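Local coordinates for protein polysaccharide Lyase Family 6 (Bacteroides cellulosilyticus, PDB 6QPS) that probably cleaves alginate as a calcium-binding lyase of polysaccharide lyase family 6, specific for mannuronic acid, at residues A[66-77]-A[95-104]. Numbering follows the deposited sequence. Where two conformers were deposited one is given.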
loop_
_atom_site.group_PDB
_atom_site.type_symbol
_atom_site.label_atom_id
_atom_site.label_comp_id
_atom_site.label_asym_id
_atom_site.label_seq_id
_atom_site.Cartn_x
_atom_site.Cartn_y
_atom_site.Cartn_z
ATOM N N GLY A 66 -25.014 11.794 4.634
ATOM C CA GLY A 66 -25.961 11.504 5.687
ATOM C C GLY A 66 -25.223 11.342 6.997
ATOM O O GLY A 66 -23.996 11.443 7.062
ATOM N N LYS A 67 -25.997 11.082 8.049
ATOM C CA LYS A 67 -25.416 10.833 9.371
ATOM C C LYS A 67 -25.973 9.549 9.974
ATOM O O LYS A 67 -27.024 9.543 10.618
ATOM C CB LYS A 67 -25.589 12.014 10.290
ATOM C CG LYS A 67 -25.027 13.307 9.737
ATOM C CD LYS A 67 -25.386 14.500 10.621
ATOM C CE LYS A 67 -26.874 14.513 10.966
ATOM N NZ LYS A 67 -27.680 15.179 9.899
ATOM N N GLY A 68 -25.280 8.448 9.728
ATOM C CA GLY A 68 -25.488 7.246 10.505
ATOM C C GLY A 68 -24.951 7.417 11.915
ATOM O O GLY A 68 -24.412 8.461 12.289
ATOM N N VAL A 69 -25.099 6.356 12.719
ATOM C CA VAL A 69 -24.502 6.300 14.050
ATOM C C VAL A 69 -23.853 4.935 14.255
ATOM O O VAL A 69 -24.102 3.985 13.508
ATOM C CB VAL A 69 -25.511 6.602 15.189
ATOM C CG1 VAL A 69 -26.154 7.966 14.986
ATOM C CG2 VAL A 69 -26.567 5.513 15.290
ATOM N N SER A 70 -23.011 4.849 15.289
ATOM C CA SER A 70 -22.289 3.614 15.569
ATOM C C SER A 70 -23.275 2.471 15.769
ATOM O O SER A 70 -24.239 2.592 16.534
ATOM C CB SER A 70 -21.428 3.779 16.824
ATOM O OG SER A 70 -20.865 2.535 17.207
ATOM N N GLY A 71 -23.035 1.364 15.072
ATOM C CA GLY A 71 -23.926 0.228 15.091
ATOM C C GLY A 71 -25.108 0.342 14.159
ATOM O O GLY A 71 -25.839 -0.643 13.991
ATOM N N LYS A 72 -25.332 1.508 13.560
ATOM C CA LYS A 72 -26.465 1.727 12.658
ATOM C C LYS A 72 -26.024 2.611 11.513
ATOM O O LYS A 72 -26.507 3.747 11.360
ATOM C CB LYS A 72 -27.625 2.395 13.397
ATOM C CG LYS A 72 -28.255 1.568 14.484
ATOM C CD LYS A 72 -29.738 1.897 14.585
ATOM C CE LYS A 72 -30.033 2.635 15.859
ATOM N NZ LYS A 72 -29.814 1.746 17.036
ATOM N N PRO A 73 -25.098 2.145 10.678
ATOM C CA PRO A 73 -24.703 2.936 9.515
ATOM C C PRO A 73 -25.833 3.034 8.501
ATOM O O PRO A 73 -26.804 2.270 8.525
ATOM C CB PRO A 73 -23.511 2.168 8.927
ATOM C CG PRO A 73 -23.740 0.746 9.342
ATOM C CD PRO A 73 -24.378 0.849 10.732
ATOM N N ILE A 74 -25.680 4.000 7.602
ATOM C CA ILE A 74 -26.509 4.120 6.396
ATOM C C ILE A 74 -25.787 3.375 5.275
ATOM O O ILE A 74 -24.597 3.618 5.042
ATOM C CB ILE A 74 -26.719 5.603 6.028
ATOM C CG1 ILE A 74 -27.429 6.339 7.170
ATOM C CG2 ILE A 74 -27.512 5.736 4.744
ATOM C CD1 ILE A 74 -27.455 7.875 7.020
ATOM N N VAL A 75 -26.487 2.469 4.586
ATOM C CA VAL A 75 -25.845 1.502 3.697
ATOM C C VAL A 75 -26.328 1.674 2.263
ATOM O O VAL A 75 -27.526 1.840 2.020
ATOM C CB VAL A 75 -26.136 0.059 4.172
ATOM C CG1 VAL A 75 -25.529 -0.970 3.210
ATOM C CG2 VAL A 75 -25.633 -0.161 5.604
ATOM N N TRP A 76 -25.388 1.628 1.320
ATOM C CA TRP A 76 -25.669 1.596 -0.114
ATOM C C TRP A 76 -25.119 0.268 -0.607
ATOM O O TRP A 76 -23.919 0.018 -0.471
ATOM C CB TRP A 76 -24.980 2.778 -0.800
ATOM C CG TRP A 76 -25.171 2.852 -2.301
ATOM C CD1 TRP A 76 -26.153 2.267 -3.040
ATOM C CD2 TRP A 76 -24.333 3.555 -3.226
ATOM N NE1 TRP A 76 -25.977 2.563 -4.381
ATOM C CE2 TRP A 76 -24.873 3.366 -4.510
ATOM C CE3 TRP A 76 -23.197 4.365 -3.085
ATOM C CZ2 TRP A 76 -24.306 3.924 -5.644
ATOM C CZ3 TRP A 76 -22.637 4.913 -4.223
ATOM C CH2 TRP A 76 -23.194 4.688 -5.480
ATOM N N ARG A 77 -25.986 -0.605 -1.118
ATOM C CA ARG A 77 -25.571 -1.972 -1.402
ATOM C C ARG A 77 -26.354 -2.575 -2.564
ATOM O O ARG A 77 -27.430 -2.107 -2.942
ATOM C CB ARG A 77 -25.750 -2.868 -0.165
ATOM C CG ARG A 77 -27.200 -3.091 0.284
ATOM C CD ARG A 77 -27.247 -4.058 1.478
ATOM N NE ARG A 77 -28.545 -4.111 2.130
ATOM C CZ ARG A 77 -29.551 -4.880 1.727
ATOM N NH1 ARG A 77 -29.417 -5.654 0.658
ATOM N NH2 ARG A 77 -30.697 -4.874 2.391
ATOM N N TYR A 95 -19.426 11.871 2.071
ATOM C CA TYR A 95 -19.118 12.802 3.150
ATOM C C TYR A 95 -20.265 12.752 4.142
ATOM O O TYR A 95 -21.425 12.651 3.752
ATOM C CB TYR A 95 -18.861 14.233 2.632
ATOM C CG TYR A 95 -19.915 14.787 1.682
ATOM C CD1 TYR A 95 -19.896 14.456 0.334
ATOM C CD2 TYR A 95 -20.919 15.637 2.123
ATOM C CE1 TYR A 95 -20.834 14.941 -0.530
ATOM C CE2 TYR A 95 -21.872 16.129 1.250
ATOM C CZ TYR A 95 -21.830 15.763 -0.078
ATOM O OH TYR A 95 -22.770 16.238 -0.957
ATOM N N GLY A 96 -19.935 12.880 5.423
ATOM C CA GLY A 96 -20.892 12.620 6.483
ATOM C C GLY A 96 -20.304 11.632 7.468
ATOM O O GLY A 96 -19.080 11.550 7.579
ATOM N N GLU A 97 -21.147 10.892 8.187
ATOM C CA GLU A 97 -20.672 9.954 9.191
ATOM C C GLU A 97 -21.383 8.615 9.044
ATOM O O GLU A 97 -22.561 8.551 8.686
ATOM C CB GLU A 97 -20.959 10.452 10.617
ATOM C CG GLU A 97 -20.374 11.789 10.998
ATOM C CD GLU A 97 -21.081 12.370 12.204
ATOM O OE1 GLU A 97 -21.167 11.682 13.249
ATOM O OE2 GLU A 97 -21.569 13.509 12.094
ATOM N N TYR A 98 -20.675 7.549 9.399
ATOM C CA TYR A 98 -21.238 6.199 9.441
ATOM C C TYR A 98 -22.035 5.852 8.178
ATOM O O TYR A 98 -23.168 5.362 8.237
ATOM C CB TYR A 98 -22.050 5.977 10.724
ATOM C CG TYR A 98 -21.183 6.012 11.976
ATOM C CD1 TYR A 98 -20.497 4.876 12.403
ATOM C CD2 TYR A 98 -21.052 7.175 12.726
ATOM C CE1 TYR A 98 -19.712 4.907 13.553
ATOM C CE2 TYR A 98 -20.247 7.208 13.874
ATOM C CZ TYR A 98 -19.584 6.069 14.258
ATOM O OH TYR A 98 -18.806 6.112 15.409
ATOM N N LEU A 99 -21.404 6.064 7.023
ATOM C CA LEU A 99 -21.935 5.668 5.721
ATOM C C LEU A 99 -21.140 4.474 5.215
ATOM O O LEU A 99 -19.923 4.406 5.435
ATOM C CB LEU A 99 -21.798 6.824 4.728
ATOM C CG LEU A 99 -22.333 8.174 5.196
ATOM C CD1 LEU A 99 -22.065 9.231 4.125
ATOM C CD2 LEU A 99 -23.797 8.082 5.526
ATOM N N GLN A 100 -21.825 3.521 4.570
ATOM C CA GLN A 100 -21.189 2.270 4.159
ATOM C C GLN A 100 -21.625 1.885 2.753
ATOM O O GLN A 100 -22.823 1.885 2.448
ATOM C CB GLN A 100 -21.605 1.179 5.149
ATOM C CG GLN A 100 -20.855 -0.111 5.124
ATOM C CD GLN A 100 -20.902 -0.791 6.502
ATOM O OE1 GLN A 100 -20.522 -0.194 7.516
ATOM N NE2 GLN A 100 -21.381 -2.021 6.535
ATOM N N LEU A 101 -20.649 1.560 1.912
ATOM C CA LEU A 101 -20.882 0.930 0.620
ATOM C C LEU A 101 -20.523 -0.542 0.730
ATOM O O LEU A 101 -19.441 -0.875 1.233
ATOM C CB LEU A 101 -19.962 1.544 -0.434
ATOM C CG LEU A 101 -20.322 2.920 -0.993
ATOM C CD1 LEU A 101 -20.155 3.988 0.036
ATOM C CD2 LEU A 101 -19.465 3.209 -2.226
ATOM N N GLU A 102 -21.390 -1.411 0.203
ATOM C CA GLU A 102 -21.199 -2.854 0.313
ATOM C C GLU A 102 -21.583 -3.580 -0.973
ATOM O O GLU A 102 -22.655 -3.348 -1.540
ATOM C CB GLU A 102 -22.087 -3.492 1.407
ATOM C CG GLU A 102 -22.029 -2.885 2.799
ATOM C CD GLU A 102 -23.024 -3.556 3.755
ATOM O OE1 GLU A 102 -23.802 -4.442 3.316
ATOM O OE2 GLU A 102 -23.049 -3.169 4.936
ATOM N N ASP A 103 -20.768 -4.555 -1.367
ATOM C CA ASP A 103 -21.152 -5.545 -2.372
ATOM C C ASP A 103 -21.408 -4.943 -3.758
ATOM O O ASP A 103 -22.156 -5.523 -4.551
ATOM C CB ASP A 103 -22.361 -6.362 -1.912
ATOM C CG ASP A 103 -22.029 -7.301 -0.752
ATOM O OD1 ASP A 103 -20.894 -7.822 -0.698
ATOM O OD2 ASP A 103 -22.916 -7.539 0.099
ATOM N N LEU A 104 -20.785 -3.814 -4.079
ATOM C CA LEU A 104 -20.935 -3.159 -5.373
ATOM C C LEU A 104 -19.796 -3.550 -6.306
ATOM O O LEU A 104 -18.653 -3.704 -5.868
ATOM C CB LEU A 104 -20.941 -1.637 -5.202
ATOM C CG LEU A 104 -22.114 -1.069 -4.391
ATOM C CD1 LEU A 104 -21.923 0.424 -4.178
ATOM C CD2 LEU A 104 -23.470 -1.344 -5.030
#
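The ring of Tyr98 lies flat against the backbone joining Val69 to Ser70: Ser70 N stands 3.6 Å above the centre of one face, with Val69 C nearer the rim. The ring also stacks with Phe129. Its CG is turned anti to the carbonyl carbon (chi1 -66°), which lays the ring over the first residues, Val69 and Ser70, of the type II turn that runs to Lys72, and CB packs 3.5 Å from Gly68 C. With an alanine here, the Val69-Ser70 peptide would probably lose its flat cover and Phe129 its stacking mate. On the Trp76 indole, Leu104 CD1 sits over one face in a CH-pi contact, 4.1 Å from the centroid of the six-membered ring, while the Leu101 side chain runs alongside that of Trp76, pointing the same way, with Leu101 CG 3.8 Å from Trp76 CE3. Ile74 and Leu99 continue this inward-facing row, to which Ile62, Phe64, Leu92 and Ile94 add further apolar side chains. The other face of the sheet is more polar. There Gln100 NE2 donates to the anti side of Glu102 OE2 (2.6 Å), and Val75 CG1 presses against Glu102 CD at 3.6 Å; OE1 of that carboxylate forms a salt bridge with Arg134, so both of its oxygens are engaged. Between the chains, Ile74 N to Tyr98 O, Gln100 N to Ile74 O, Trp76 N to Gln100 O and Glu102 N to Trp76 O form an alternating ladder, and the strands 74-77 and 99-102 run parallel, 20° apart. Such stacking of successive coils in register, with an apolar interior, is the hallmark of the parallel beta-helix, the fold of PL6 lyases, here near its N-terminal end.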